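Local coordinates for glycosylation Associate Protein 1 (Streptococcus agalactiae serotype V, PDB 6OYC) that probably takes part, in complex with its Gap2 and Gap3 partners, in the glycosylation and accessory Sec secretion of bacterial surface glycoproteins, at residues K311-D325 / I417-S431. Numbering follows the deposited sequence.
Sequences KSNQVRDLEIYFVVD and IINRLEYVRLIIDIS
Glu319 O takes two successive backbone donors, Arg425 N at 2.9 Å and Leu426 N at 3.3 Å, the first in the carbonyl plane and the second tilted 24° from it. Parallel pairing then runs on as Tyr321 N bonds to Leu426 O, Ile428 N to Tyr321 O and Val323 N to Ile428 O. Strands 318-323 and 426-428 are the two central strands of the six-stranded parallel sheet (order 3-2-1-4-5-6) of a Rossmann-like domain, in keeping with the GT-B clan of this family. On one face Leu421 CD2 sits over the Tyr321 ring, 3.7 Å from its centroid, while Tyr321 OH, against Ile417, is hydrogen-bonded to Tyr356 OH. On the other, Ile428 CG2 makes the matching CH-pi contact with Phe322, and Ile428 CD1 touches Ile320 CG2 at 3.7 Å. Arg425 NH1 donates to both Ser312 OG (3.0 Å) and Asn313 OD1 (2.9 Å), each close to the guanidinium plane; a bend at chi2 (64°) turns the arginine chain alongside Leu318, and Trp487 adds a cation-pi contact. Further along, two waters join Asp429 OD1 to Val323 O and Asp325 O, at 2.6 Å from water 2 to Val323 O, while Asp429 OD2 accepts from Asp435 N.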
loop_
_atom_site.group_PDB
_atom_site.type_symbol
_atom_site.label_atom_id
_atom_site.label_comp_id
_atom_site.label_asym_id
_atom_site.label_seq_id
_atom_site.Cartn_x
_atom_site.Cartn_y
_atom_site.Cartn_z
ATOM N N LYS A 311 -6.357 22.360 -5.280
ATOM C CA LYS A 311 -7.460 22.884 -4.485
ATOM C C LYS A 311 -7.017 23.895 -3.435
ATOM O O LYS A 311 -7.868 24.619 -2.905
ATOM C CB LYS A 311 -8.227 21.743 -3.814
ATOM C CG LYS A 311 -9.250 21.084 -4.724
ATOM C CD LYS A 311 -10.522 20.728 -3.960
ATOM C CE LYS A 311 -11.140 19.456 -4.524
ATOM N NZ LYS A 311 -11.727 18.580 -3.468
ATOM N N SER A 312 -5.723 23.988 -3.124
ATOM C CA SER A 312 -5.287 24.992 -2.156
ATOM C C SER A 312 -5.447 26.419 -2.667
ATOM O O SER A 312 -5.231 27.358 -1.896
ATOM C CB SER A 312 -3.826 24.768 -1.751
ATOM O OG SER A 312 -2.936 25.208 -2.758
ATOM N N ASN A 313 -5.802 26.607 -3.941
ATOM C CA ASN A 313 -6.101 27.945 -4.445
ATOM C C ASN A 313 -7.367 28.526 -3.826
ATOM O O ASN A 313 -7.578 29.743 -3.917
ATOM C CB ASN A 313 -6.228 27.916 -5.977
ATOM C CG ASN A 313 -4.880 27.971 -6.681
ATOM O OD1 ASN A 313 -3.857 28.269 -6.065
ATOM N ND2 ASN A 313 -4.872 27.688 -7.972
ATOM N N GLN A 314 -8.183 27.691 -3.175
ATOM C CA GLN A 314 -9.510 28.042 -2.687
ATOM C C GLN A 314 -9.556 28.261 -1.173
ATOM O O GLN A 314 -10.651 28.314 -0.597
ATOM C CB GLN A 314 -10.512 26.947 -3.093
ATOM C CG GLN A 314 -10.428 26.546 -4.575
ATOM C CD GLN A 314 -11.132 25.227 -4.893
ATOM O OE1 GLN A 314 -11.778 24.617 -4.032
ATOM N NE2 GLN A 314 -11.003 24.780 -6.141
ATOM N N VAL A 315 -8.407 28.395 -0.512
ATOM C CA VAL A 315 -8.384 28.648 0.924
ATOM C C VAL A 315 -7.436 29.798 1.211
ATOM O O VAL A 315 -6.451 30.003 0.499
ATOM C CB VAL A 315 -7.979 27.395 1.733
ATOM C CG1 VAL A 315 -9.076 26.344 1.655
ATOM C CG2 VAL A 315 -6.657 26.838 1.230
ATOM N N ARG A 316 -7.740 30.557 2.264
ATOM C CA ARG A 316 -6.833 31.628 2.658
ATOM C C ARG A 316 -5.631 31.081 3.423
ATOM O O ARG A 316 -4.521 31.604 3.281
ATOM C CB ARG A 316 -7.574 32.685 3.489
ATOM C CG ARG A 316 -6.662 33.774 4.069
ATOM C CD ARG A 316 -7.420 34.874 4.807
ATOM N NE ARG A 316 -8.720 34.429 5.303
ATOM C CZ ARG A 316 -9.378 35.008 6.303
ATOM N NH1 ARG A 316 -8.852 36.055 6.930
ATOM N NH2 ARG A 316 -10.563 34.539 6.681
ATOM N N ASP A 317 -5.831 30.028 4.213
ATOM C CA ASP A 317 -4.730 29.386 4.920
ATOM C C ASP A 317 -3.669 28.916 3.931
ATOM O O ASP A 317 -3.970 28.533 2.800
ATOM C CB ASP A 317 -5.249 28.200 5.733
ATOM C CG ASP A 317 -6.064 28.637 6.939
ATOM O OD1 ASP A 317 -5.948 29.816 7.326
ATOM O OD2 ASP A 317 -6.820 27.813 7.502
ATOM N N LEU A 318 -2.408 28.985 4.350
ATOM C CA LEU A 318 -1.283 28.465 3.565
ATOM C C LEU A 318 -0.704 27.310 4.384
ATOM O O LEU A 318 0.203 27.504 5.202
ATOM C CB LEU A 318 -0.237 29.533 3.274
ATOM C CG LEU A 318 -0.652 30.697 2.371
ATOM C CD1 LEU A 318 0.331 31.839 2.509
ATOM C CD2 LEU A 318 -0.739 30.259 0.924
ATOM N N GLU A 319 -1.252 26.113 4.185
ATOM C CA GLU A 319 -0.996 25.004 5.090
ATOM C C GLU A 319 0.240 24.228 4.647
ATOM O O GLU A 319 0.316 23.750 3.501
ATOM C CB GLU A 319 -2.207 24.081 5.178
ATOM C CG GLU A 319 -2.120 23.098 6.340
ATOM C CD GLU A 319 -3.123 21.957 6.229
ATOM O OE1 GLU A 319 -2.938 20.937 6.938
ATOM O OE2 GLU A 319 -4.095 22.083 5.443
ATOM N N ILE A 320 1.202 24.114 5.562
ATOM C CA ILE A 320 2.429 23.357 5.352
ATOM C C ILE A 320 2.259 21.976 5.972
ATOM O O ILE A 320 1.894 21.851 7.152
ATOM C CB ILE A 320 3.646 24.079 5.962
ATOM C CG1 ILE A 320 3.814 25.474 5.362
ATOM C CG2 ILE A 320 4.925 23.244 5.780
ATOM C CD1 ILE A 320 5.081 26.164 5.786
ATOM N N TYR A 321 2.556 20.948 5.184
ATOM C CA TYR A 321 2.491 19.545 5.593
ATOM C C TYR A 321 3.919 19.075 5.865
ATOM O O TYR A 321 4.684 18.845 4.926
ATOM C CB TYR A 321 1.824 18.746 4.467
ATOM C CG TYR A 321 1.543 17.263 4.664
ATOM C CD1 TYR A 321 2.525 16.299 4.409
ATOM C CD2 TYR A 321 0.267 16.817 5.005
ATOM C CE1 TYR A 321 2.244 14.937 4.555
ATOM C CE2 TYR A 321 -0.016 15.460 5.143
ATOM C CZ TYR A 321 0.978 14.529 4.925
ATOM O OH TYR A 321 0.714 13.186 5.064
ATOM N N PHE A 322 4.288 18.942 7.145
ATOM C CA PHE A 322 5.689 18.808 7.564
ATOM C C PHE A 322 5.950 17.430 8.164
ATOM O O PHE A 322 5.553 17.151 9.307
ATOM C CB PHE A 322 6.049 19.907 8.563
ATOM C CG PHE A 322 7.540 20.112 8.768
ATOM C CD1 PHE A 322 8.336 19.118 9.325
ATOM C CD2 PHE A 322 8.137 21.330 8.453
ATOM C CE1 PHE A 322 9.701 19.332 9.547
ATOM C CE2 PHE A 322 9.511 21.546 8.671
ATOM C CZ PHE A 322 10.285 20.542 9.211
ATOM N N VAL A 323 6.660 16.589 7.417
ATOM C CA VAL A 323 6.956 15.231 7.866
ATOM C C VAL A 323 8.076 15.289 8.892
ATOM O O VAL A 323 9.148 15.833 8.615
ATOM C CB VAL A 323 7.336 14.331 6.674
ATOM C CG1 VAL A 323 7.796 12.926 7.151
ATOM C CG2 VAL A 323 6.163 14.208 5.708
ATOM N N VAL A 324 7.840 14.721 10.081
ATOM C CA VAL A 324 8.842 14.772 11.149
ATOM C C VAL A 324 9.602 13.455 11.341
ATOM O O VAL A 324 10.626 13.446 12.044
ATOM C CB VAL A 324 8.205 15.225 12.482
ATOM C CG1 VAL A 324 7.613 16.628 12.326
ATOM C CG2 VAL A 324 7.143 14.213 12.951
ATOM N N ASP A 325 9.166 12.362 10.712
ATOM C CA ASP A 325 9.855 11.077 10.823
ATOM C C ASP A 325 11.313 11.161 10.374
ATOM O O ASP A 325 11.665 11.878 9.436
ATOM C CB ASP A 325 9.141 10.012 9.984
ATOM C CG ASP A 325 7.762 9.701 10.507
ATOM O OD1 ASP A 325 7.576 9.657 11.746
ATOM O OD2 ASP A 325 6.853 9.535 9.682
ATOM N N ILE A 417 -3.967 10.525 4.074
ATOM C CA ILE A 417 -2.978 11.402 3.461
ATOM C C ILE A 417 -3.612 12.187 2.335
ATOM O O ILE A 417 -3.429 13.402 2.214
ATOM C CB ILE A 417 -1.785 10.581 2.954
ATOM C CG1 ILE A 417 -1.078 9.911 4.137
ATOM C CG2 ILE A 417 -0.854 11.463 2.106
ATOM C CD1 ILE A 417 -0.042 8.902 3.705
ATOM N N ILE A 418 -4.377 11.487 1.500
ATOM C CA ILE A 418 -5.041 12.113 0.371
ATOM C C ILE A 418 -5.984 13.198 0.860
ATOM O O ILE A 418 -6.005 14.310 0.316
ATOM C CB ILE A 418 -5.775 11.050 -0.466
ATOM C CG1 ILE A 418 -4.764 10.136 -1.171
ATOM C CG2 ILE A 418 -6.690 11.732 -1.467
ATOM C CD1 ILE A 418 -5.386 8.876 -1.817
ATOM N N ASN A 419 -6.753 12.910 1.914
ATOM C CA ASN A 419 -7.651 13.927 2.437
ATOM C C ASN A 419 -6.869 15.067 3.068
ATOM O O ASN A 419 -7.195 16.240 2.857
ATOM C CB ASN A 419 -8.629 13.311 3.427
ATOM C CG ASN A 419 -9.837 12.727 2.734
ATOM O OD1 ASN A 419 -10.841 13.409 2.525
ATOM N ND2 ASN A 419 -9.731 11.469 2.327
ATOM N N ARG A 420 -5.795 14.745 3.793
ATOM C CA ARG A 420 -5.063 15.792 4.491
ATOM C C ARG A 420 -4.352 16.726 3.507
ATOM O O ARG A 420 -4.178 17.914 3.798
ATOM C CB ARG A 420 -4.118 15.158 5.527
ATOM C CG ARG A 420 -3.772 16.098 6.740
ATOM C CD ARG A 420 -5.002 16.303 7.703
ATOM N NE ARG A 420 -4.736 16.927 9.014
ATOM C CZ ARG A 420 -4.228 18.152 9.229
ATOM N NH1 ARG A 420 -3.899 18.963 8.222
ATOM N NH2 ARG A 420 -4.043 18.574 10.479
ATOM N N LEU A 421 -4.013 16.242 2.310
ATOM C CA LEU A 421 -3.294 17.030 1.322
ATOM C C LEU A 421 -4.208 17.830 0.409
ATOM O O LEU A 421 -3.704 18.588 -0.431
ATOM C CB LEU A 421 -2.415 16.114 0.470
ATOM C CG LEU A 421 -1.152 15.630 1.185
ATOM C CD1 LEU A 421 -0.444 14.542 0.364
ATOM C CD2 LEU A 421 -0.214 16.793 1.475
ATOM N N GLU A 422 -5.525 17.680 0.557
ATOM C CA GLU A 422 -6.462 18.291 -0.383
ATOM C C GLU A 422 -6.199 19.782 -0.552
ATOM O O GLU A 422 -6.111 20.291 -1.672
ATOM C CB GLU A 422 -7.899 18.058 0.092
ATOM C CG GLU A 422 -8.942 18.341 -0.977
ATOM C CD GLU A 422 -10.360 18.237 -0.450
ATOM O OE1 GLU A 422 -10.521 17.958 0.761
ATOM O OE2 GLU A 422 -11.306 18.444 -1.249
ATOM N N TYR A 423 -6.073 20.499 0.559
ATOM C CA TYR A 423 -5.924 21.947 0.532
ATOM C C TYR A 423 -4.521 22.396 0.929
ATOM O O TYR A 423 -4.323 23.572 1.226
ATOM C CB TYR A 423 -6.983 22.601 1.430
ATOM C CG TYR A 423 -8.413 22.344 0.968
ATOM C CD1 TYR A 423 -8.941 23.017 -0.137
ATOM C CD2 TYR A 423 -9.228 21.418 1.624
ATOM C CE1 TYR A 423 -10.241 22.777 -0.576
ATOM C CE2 TYR A 423 -10.527 21.170 1.192
ATOM C CZ TYR A 423 -11.029 21.851 0.093
ATOM O OH TYR A 423 -12.316 21.603 -0.335
ATOM N N VAL A 424 -3.535 21.497 0.909
ATOM C CA VAL A 424 -2.209 21.840 1.404
ATOM C C VAL A 424 -1.466 22.657 0.357
ATOM O O VAL A 424 -1.588 22.437 -0.850
ATOM C CB VAL A 424 -1.432 20.570 1.814
ATOM C CG1 VAL A 424 0.083 20.805 1.818
ATOM C CG2 VAL A 424 -1.862 20.139 3.210
ATOM N N ARG A 425 -0.711 23.637 0.829
ATOM C CA ARG A 425 0.061 24.495 -0.056
ATOM C C ARG A 425 1.472 23.963 -0.282
ATOM O O ARG A 425 2.000 24.045 -1.400
ATOM C CB ARG A 425 0.114 25.907 0.537
ATOM C CG ARG A 425 0.480 26.988 -0.454
ATOM C CD ARG A 425 -0.567 27.130 -1.539
ATOM N NE ARG A 425 -0.308 28.303 -2.359
ATOM C CZ ARG A 425 -0.936 28.579 -3.498
ATOM N NH1 ARG A 425 -1.873 27.759 -3.965
ATOM N NH2 ARG A 425 -0.617 29.675 -4.176
ATOM N N LEU A 426 2.091 23.410 0.759
ATOM C CA LEU A 426 3.511 23.099 0.711
ATOM C C LEU A 426 3.795 21.819 1.486
ATOM O O LEU A 426 3.305 21.650 2.608
ATOM C CB LEU A 426 4.335 24.263 1.281
ATOM C CG LEU A 426 5.861 24.170 1.213
ATOM C CD1 LEU A 426 6.346 24.081 -0.232
ATOM C CD2 LEU A 426 6.502 25.375 1.930
ATOM N N ILE A 427 4.593 20.932 0.881
ATOM C CA ILE A 427 5.058 19.700 1.511
ATOM C C ILE A 427 6.508 19.894 1.942
ATOM O O ILE A 427 7.349 20.323 1.140
ATOM C CB ILE A 427 4.925 18.506 0.543
ATOM C CG1 ILE A 427 3.476 18.010 0.477
ATOM C CG2 ILE A 427 5.850 17.354 0.941
ATOM C CD1 ILE A 427 3.216 17.076 -0.726
ATOM N N ILE A 428 6.811 19.595 3.199
ATOM C CA ILE A 428 8.190 19.635 3.682
ATOM C C ILE A 428 8.571 18.265 4.239
ATOM O O ILE A 428 7.977 17.783 5.217
ATOM C CB ILE A 428 8.421 20.728 4.736
ATOM C CG1 ILE A 428 8.226 22.116 4.121
ATOM C CG2 ILE A 428 9.855 20.640 5.241
ATOM C CD1 ILE A 428 8.572 23.253 5.073
ATOM N N ASP A 429 9.583 17.655 3.634
ATOM C CA ASP A 429 10.167 16.419 4.148
ATOM C C ASP A 429 11.673 16.564 3.959
ATOM O O ASP A 429 12.181 16.417 2.841
ATOM C CB ASP A 429 9.610 15.200 3.423
ATOM C CG ASP A 429 9.945 13.898 4.125
ATOM O OD1 ASP A 429 10.824 13.906 5.024
ATOM O OD2 ASP A 429 9.318 12.868 3.769
ATOM N N ILE A 430 12.379 16.877 5.043
ATOM C CA ILE A 430 13.773 17.297 4.948
ATOM C C ILE A 430 14.730 16.243 5.495
ATOM O O ILE A 430 15.935 16.498 5.578
ATOM C CB ILE A 430 14.010 18.648 5.642
ATOM C CG1 ILE A 430 13.477 18.624 7.076
ATOM C CG2 ILE A 430 13.399 19.793 4.835
ATOM C CD1 ILE A 430 14.001 19.748 7.917
ATOM N N SER A 431 14.235 15.061 5.856
ATOM C CA SER A 431 15.122 13.995 6.292
ATOM C C SER A 431 15.932 13.480 5.106
ATOM O O SER A 431 15.652 13.795 3.946
ATOM C CB SER A 431 14.329 12.859 6.941
ATOM O OG SER A 431 13.943 11.891 5.977
HETATM O O HOH W 1 -3.385 25.580 2.459
HETATM O O HOH W 2 11.273 15.112 7.243
HETATM O O HOH W 3 11.061 11.665 6.246
#